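Local coordinates for protein TetR family transcription regulator (PDB 3PAS) that probably binds DNA through an N-terminal helix-turn-helix domain to regulate transcription, as TetR family regulators do, and probably pairs with a second copy through its C-terminal domain, at the interface of chains A and B. Coordinates in Å, arbitrary orientation; residue numbers count along the deposited sequence, not the author numbering. Chains: chain A/B, TetR family transcription regulator.

Contact 1: the interface of chains A and B. Residues chain A 144, 146, 150; chain B 180, 184.
A:Leu150 and A:Val146 close over B:Leu180 in an apolar patch of the two-fold interface between the C-terminal domains, which probably serves dimerisation, as is usual in TetR regulators. The branched side chains supply the first group of contacts. A methyl of A:Leu150, CD1, lies 3.8 Å from CD2 of B:Leu180, and the same B:Leu180 CD2 is 3.9 Å from A:Val146 CG1. B:Leu180 CD1 also touches A:Val146 CG1, so both prongs of this leucine pack against the valine while one of them reaches A:Leu150 as well. Its CG stands anti to the backbone N (chi1 171°), which carries the fork away from helix 175-189 towards chain A. The leucine crosses both of its partners at a slant.

A second group of contacts is made by the long side chain of B:Met184, a selenomethionine one helical turn further on. The part nearer the backbone runs alongside A:Lys144 in the opposite direction, with B:Met184 CG 3.8 Å from A:Lys144 CD; the lysine thus contributes the aliphatic part of its chain. The selenium sits 3.9 Å from A:Leu150 CB. Beyond it the chain bends at chi3 (77°), turning the terminal methyl towards the start of helix 148-167 and the loop just before it, where B:Met184 and A:Val146 meet tip to tip, CE of the selenomethionine 4.1 Å from CG2 of the valine, and the same methyl lies 3.9 Å from the backbone O of A:Leu150.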
loop_
_atom_site.group_PDB
_atom_site.type_symbol
_atom_site.label_atom_id
_atom_site.label_comp_id
_atom_site.label_asym_id
_atom_site.label_seq_id
_atom_site.Cartn_x
_atom_site.Cartn_y
_atom_site.Cartn_z
ATOM N N LYS A 144 -7.291 -2.262 -20.964
ATOM C CA LYS A 144 -5.914 -2.185 -21.465
ATOM C C LYS A 144 -5.255 -3.557 -21.437
ATOM O O LYS A 144 -5.371 -4.265 -20.455
ATOM C CB LYS A 144 -5.061 -1.207 -20.635
ATOM C CG LYS A 144 -5.409 0.302 -20.809
ATOM C CD LYS A 144 -4.534 1.188 -19.887
ATOM C CE LYS A 144 -4.683 2.718 -20.099
ATOM N NZ LYS A 144 -5.790 3.373 -19.457
ATOM N N VAL A 146 -2.748 -5.283 -20.530
ATOM C CA VAL A 146 -1.560 -5.140 -19.702
ATOM C C VAL A 146 -1.428 -6.252 -18.719
ATOM O O VAL A 146 -2.437 -6.857 -18.313
ATOM C CB VAL A 146 -1.553 -3.766 -18.929
ATOM C CG1 VAL A 146 -1.582 -2.629 -19.916
ATOM C CG2 VAL A 146 -2.718 -3.658 -17.950
ATOM N N LEU A 150 -0.215 -4.669 -13.061
ATOM C CA LEU A 150 -0.683 -3.340 -13.291
ATOM C C LEU A 150 -2.162 -3.167 -13.031
ATOM O O LEU A 150 -2.570 -2.132 -12.486
ATOM C CB LEU A 150 -0.340 -2.876 -14.700
ATOM C CG LEU A 150 1.148 -2.619 -14.856
ATOM C CD1 LEU A 150 1.488 -2.296 -16.337
ATOM C CD2 LEU A 150 1.474 -1.432 -13.897
ATOM N N LEU B 180 4.342 2.771 -19.303
ATOM C CA LEU B 180 2.997 2.236 -19.367
ATOM C C LEU B 180 2.255 2.448 -18.041
ATOM O O LEU B 180 1.106 2.876 -18.025
ATOM C CB LEU B 180 3.057 0.758 -19.686
ATOM C CG LEU B 180 1.786 -0.076 -19.613
ATOM C CD1 LEU B 180 0.711 0.520 -20.566
ATOM C CD2 LEU B 180 2.157 -1.495 -20.033
HETATM N N MSE B 184 -1.184 4.813 -17.225
HETATM C CA MSE B 184 -2.327 4.378 -16.431
HETATM C C MSE B 184 -2.614 5.363 -15.302
HETATM O O MSE B 184 -3.803 5.698 -15.053
HETATM C CB MSE B 184 -2.133 2.947 -15.933
HETATM C CG MSE B 184 -2.125 1.963 -17.093
HETATM SE SE MSE B 184 -1.711 0.199 -16.574
HETATM C CE MSE B 184 -3.519 -0.295 -15.772
#

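Contact 2: the interface of chains A and B. Residues chain A 149-150, 153; chain B 162, 165, 170-171.
The first turn of helix 148-167 in chain A, with A:Pro149 and A:Leu150, packs against the end of the same helix in chain B and the segment after it, where B:Arg165, B:Ser170 and B:Phe171 lie. A:Pro149 CB rests over one face of the B:Arg165 guanidinium, 3.7 Å above its plane and displaced towards the rim. The neighbouring ring carbon, A:Pro149 CG, approaches the backbone O of B:Ser170 at 3.3 Å. B:Arg165 bends at chi3 (79°), and its NE donates a hydrogen bond of 3.0 Å to B:Ser170 OG; the hydroxyl lies out of the guanidinium plane, and this link within chain B helps fix the flat group against the proline.

A:Leu150 packs its fork against B:Leu162 and B:Phe171, which touch each other, crossing each nearly at right angles. CD2 meets B:Leu162 CD1 at 3.8 Å, whereas CG lies 3.8 Å from B:Phe171 CE1, beside the far tip of the aromatic ring. Within chain B, B:Leu162 CD2 covers one face of that ring near its rim. The same methyl is 3.4 Å from A:Thr153 OG1, whose hydroxyl donates to A:Pro149 O at 2.7 Å, one turn back along its own helix. The patch, probably part of a dimer interface, therefore joins the beginning of helix 148-167 in one subunit to its end in the other, with the 170-171 segment as a flank.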
loop_
_atom_site.group_PDB
_atom_site.type_symbol
_atom_site.label_atom_id
_atom_site.label_comp_id
_atom_site.label_asym_id
_atom_site.label_seq_id
_atom_site.Cartn_x
_atom_site.Cartn_y
_atom_site.Cartn_z
ATOM N N PRO A 149 -0.238 -7.487 -12.793
ATOM C CA PRO A 149 0.314 -6.639 -11.733
ATOM C C PRO A 149 -0.136 -5.184 -11.842
ATOM O O PRO A 149 -0.377 -4.547 -10.842
ATOM C CB PRO A 149 1.825 -6.733 -11.980
ATOM C CG PRO A 149 2.014 -8.170 -12.433
ATOM C CD PRO A 149 0.771 -8.457 -13.296
ATOM N N LEU A 150 -0.215 -4.669 -13.061
ATOM C CA LEU A 150 -0.683 -3.340 -13.291
ATOM C C LEU A 150 -2.162 -3.167 -13.031
ATOM O O LEU A 150 -2.570 -2.132 -12.486
ATOM C CB LEU A 150 -0.340 -2.876 -14.700
ATOM C CG LEU A 150 1.148 -2.619 -14.856
ATOM C CD1 LEU A 150 1.488 -2.296 -16.337
ATOM C CD2 LEU A 150 1.474 -1.432 -13.897
ATOM N N THR A 153 -2.568 -3.169 -9.275
ATOM C CA THR A 153 -2.119 -1.866 -8.750
ATOM C C THR A 153 -3.176 -0.765 -8.844
ATOM O O THR A 153 -3.361 0.010 -7.936
ATOM C CB THR A 153 -0.798 -1.433 -9.471
ATOM O OG1 THR A 153 0.212 -2.419 -9.282
ATOM C CG2 THR A 153 -0.256 -0.099 -8.925
ATOM N N LEU B 162 4.739 -0.547 -7.158
ATOM C CA LEU B 162 5.366 -1.176 -8.326
ATOM C C LEU B 162 6.867 -1.371 -8.131
ATOM O O LEU B 162 7.423 -2.400 -8.566
ATOM C CB LEU B 162 5.075 -0.385 -9.584
ATOM C CG LEU B 162 3.613 -0.531 -10.079
ATOM C CD1 LEU B 162 3.280 0.508 -11.229
ATOM C CD2 LEU B 162 3.368 -1.927 -10.560
ATOM N N ARG B 165 7.037 -4.519 -6.036
ATOM C CA ARG B 165 6.829 -5.662 -6.914
ATOM C C ARG B 165 8.049 -5.966 -7.785
ATOM O O ARG B 165 8.412 -7.137 -7.975
ATOM C CB ARG B 165 5.550 -5.501 -7.755
ATOM C CG ARG B 165 4.271 -5.595 -6.945
ATOM C CD ARG B 165 3.010 -5.698 -7.809
ATOM N NE ARG B 165 2.859 -7.065 -8.290
ATOM C CZ ARG B 165 1.771 -7.822 -8.197
ATOM N NH1 ARG B 165 0.622 -7.369 -7.686
ATOM N NH2 ARG B 165 1.816 -9.044 -8.705
ATOM N N SER B 170 7.853 -9.740 -9.201
ATOM C CA SER B 170 6.505 -9.909 -9.741
ATOM C C SER B 170 6.189 -8.852 -10.787
ATOM O O SER B 170 5.087 -8.823 -11.302
ATOM C CB SER B 170 5.471 -9.922 -8.617
ATOM O OG SER B 170 5.382 -8.649 -7.977
ATOM N N PHE B 171 7.155 -7.980 -11.088
ATOM C CA PHE B 171 7.027 -6.995 -12.136
ATOM C C PHE B 171 8.397 -6.657 -12.719
ATOM O O PHE B 171 9.342 -6.550 -12.012
ATOM C CB PHE B 171 6.407 -5.704 -11.570
ATOM C CG PHE B 171 5.909 -4.735 -12.638
ATOM C CD1 PHE B 171 5.004 -5.151 -13.582
ATOM C CD2 PHE B 171 6.342 -3.445 -12.663
ATOM C CE1 PHE B 171 4.549 -4.272 -14.546
ATOM C CE2 PHE B 171 5.891 -2.553 -13.626
ATOM C CZ PHE B 171 4.983 -2.979 -14.546
#

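Contact 3: the interface of chains A and B. Residues chain A 161-162, 165, 170-171; chain B 149, 152-153.
A:His161 extends its ring with CG anti to the backbone N (chi1 179°), and B:Glu152 leaves its helix in the same sense before bending at chi2 (-82°), bringing the imidazole and carboxylate together. A:His161 NE2 donates a nearly straight hydrogen bond of 2.7 Å to B:Glu152 OE1. The acceptor lies in the imidazole plane and uses its syn lone pair, although the ring and carboxylate planes are 52° apart. OE1 also takes a hydrogen bond and salt bridge from A:Arg165 NH1 at 2.9 Å. This second donor comes from above the carboxylate plane, while OE1 stays in the guanidinium plane. Two donors thus grip one oxygen; the carboxylate might favour a protonated histidine, and the arginine might offset this.

As in the twin contact with the chains exchanged, A:Ser170 OG holds the arginine NE and B:Pro149 packs on the guanidinium, but here its CB sits over the centre of the face instead of towards the rim. The same group thus combines a polar edge with a packed face. Next to NE2 on the same ring edge, B:Thr153 OG1 lies in the imidazole plane beside CD2. The threonine CG2 reaches A:Leu162 CD1 at 4.0 Å, adding an apolar margin to the polar cluster. In the fold, residues from the C-terminal half of helix 148-167 and the following 170-171 segment of chain A receive the first turns of helix 148-167 of chain B.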
loop_
_atom_site.group_PDB
_atom_site.type_symbol
_atom_site.label_atom_id
_atom_site.label_comp_id
_atom_site.label_asym_id
_atom_site.label_seq_id
_atom_site.Cartn_x
_atom_site.Cartn_y
_atom_site.Cartn_z
ATOM N N HIS A 161 -5.619 0.811 0.453
ATOM C CA HIS A 161 -4.941 2.063 0.819
ATOM C C HIS A 161 -5.933 3.128 1.308
ATOM O O HIS A 161 -5.685 3.836 2.282
ATOM C CB HIS A 161 -4.149 2.611 -0.406
ATOM C CG HIS A 161 -3.428 3.899 -0.137
ATOM N ND1 HIS A 161 -2.345 3.979 0.709
ATOM C CD2 HIS A 161 -3.638 5.157 -0.602
ATOM C CE1 HIS A 161 -1.924 5.233 0.771
ATOM N NE2 HIS A 161 -2.680 5.970 -0.029
ATOM N N LEU A 162 -7.035 3.268 0.586
ATOM C CA LEU A 162 -8.035 4.291 0.915
ATOM C C LEU A 162 -8.844 3.960 2.167
ATOM O O LEU A 162 -9.197 4.843 2.937
ATOM C CB LEU A 162 -8.951 4.529 -0.305
ATOM C CG LEU A 162 -8.307 5.411 -1.413
ATOM C CD1 LEU A 162 -9.116 5.332 -2.755
ATOM C CD2 LEU A 162 -8.089 6.836 -0.973
ATOM N N ARG A 165 -6.578 5.045 4.928
ATOM C CA ARG A 165 -6.593 6.477 5.133
ATOM C C ARG A 165 -7.913 6.934 5.777
ATOM O O ARG A 165 -7.893 7.813 6.625
ATOM C CB ARG A 165 -6.360 7.250 3.833
ATOM C CG ARG A 165 -4.982 7.039 3.224
ATOM C CD ARG A 165 -4.613 8.100 2.159
ATOM N NE ARG A 165 -4.592 9.456 2.708
ATOM C CZ ARG A 165 -4.002 10.510 2.148
ATOM N NH1 ARG A 165 -3.359 10.428 0.991
ATOM N NH2 ARG A 165 -4.096 11.670 2.747
ATOM N N SER A 170 -7.405 10.632 7.370
ATOM C CA SER A 170 -6.813 11.461 6.318
ATOM C C SER A 170 -7.668 11.461 5.030
ATOM O O SER A 170 -7.238 12.007 4.035
ATOM C CB SER A 170 -5.350 11.034 6.033
ATOM O OG SER A 170 -5.254 9.673 5.644
ATOM N N PHE A 171 -8.868 10.862 5.054
ATOM C CA PHE A 171 -9.782 10.872 3.899
ATOM C C PHE A 171 -11.178 10.483 4.441
ATOM O O PHE A 171 -11.263 9.733 5.377
ATOM C CB PHE A 171 -9.231 9.917 2.825
ATOM C CG PHE A 171 -10.153 9.621 1.654
ATOM C CD1 PHE A 171 -10.469 10.576 0.712
ATOM C CD2 PHE A 171 -10.587 8.328 1.455
ATOM C CE1 PHE A 171 -11.269 10.247 -0.397
ATOM C CE2 PHE A 171 -11.392 8.005 0.397
ATOM C CZ PHE A 171 -11.727 8.959 -0.528
ATOM N N PRO B 149 -6.118 13.368 -1.474
ATOM C CA PRO B 149 -5.768 11.983 -1.144
ATOM C C PRO B 149 -5.999 10.986 -2.307
ATOM O O PRO B 149 -5.291 9.956 -2.426
ATOM C CB PRO B 149 -6.683 11.682 0.030
ATOM C CG PRO B 149 -6.882 13.042 0.687
ATOM C CD PRO B 149 -6.959 13.999 -0.440
ATOM N N GLU B 152 -2.957 11.369 -4.627
ATOM C CA GLU B 152 -1.856 10.623 -3.999
ATOM C C GLU B 152 -1.969 9.139 -4.294
ATOM O O GLU B 152 -0.994 8.465 -4.689
ATOM C CB GLU B 152 -1.881 10.895 -2.485
ATOM C CG GLU B 152 -0.798 10.264 -1.613
ATOM C CD GLU B 152 -1.079 8.810 -1.220
ATOM O OE1 GLU B 152 -2.225 8.472 -0.817
ATOM O OE2 GLU B 152 -0.127 8.007 -1.244
ATOM N N THR B 153 -3.187 8.628 -4.129
ATOM C CA THR B 153 -3.485 7.204 -4.321
ATOM C C THR B 153 -3.205 6.682 -5.716
ATOM O O THR B 153 -2.674 5.552 -5.853
ATOM C CB THR B 153 -4.972 6.909 -3.919
ATOM O OG1 THR B 153 -5.116 7.251 -2.527
ATOM C CG2 THR B 153 -5.369 5.430 -4.135
#

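The centres of the C-alpha atoms of contact 1 and contact 2 are about 10 Å apart, and A:Leu150 belongs to both, joining the packing on helix 175-189 to that on helix 148-167 of chain B. The C-alpha centre of contact 3 is about 21 Å from that of contact 1 and about 20 Å from that of contact 2. It repeats much of contact 2 with the chains exchanged and adds the polar links of B:Glu152 to A:His161 and A:Arg165. Together the contacts involve helices 148-167 and 175-189 and the loops beside helix 148-167, consistent with the C-terminal dimerisation typical of TetR regulators, which would pair two DNA-binding domains.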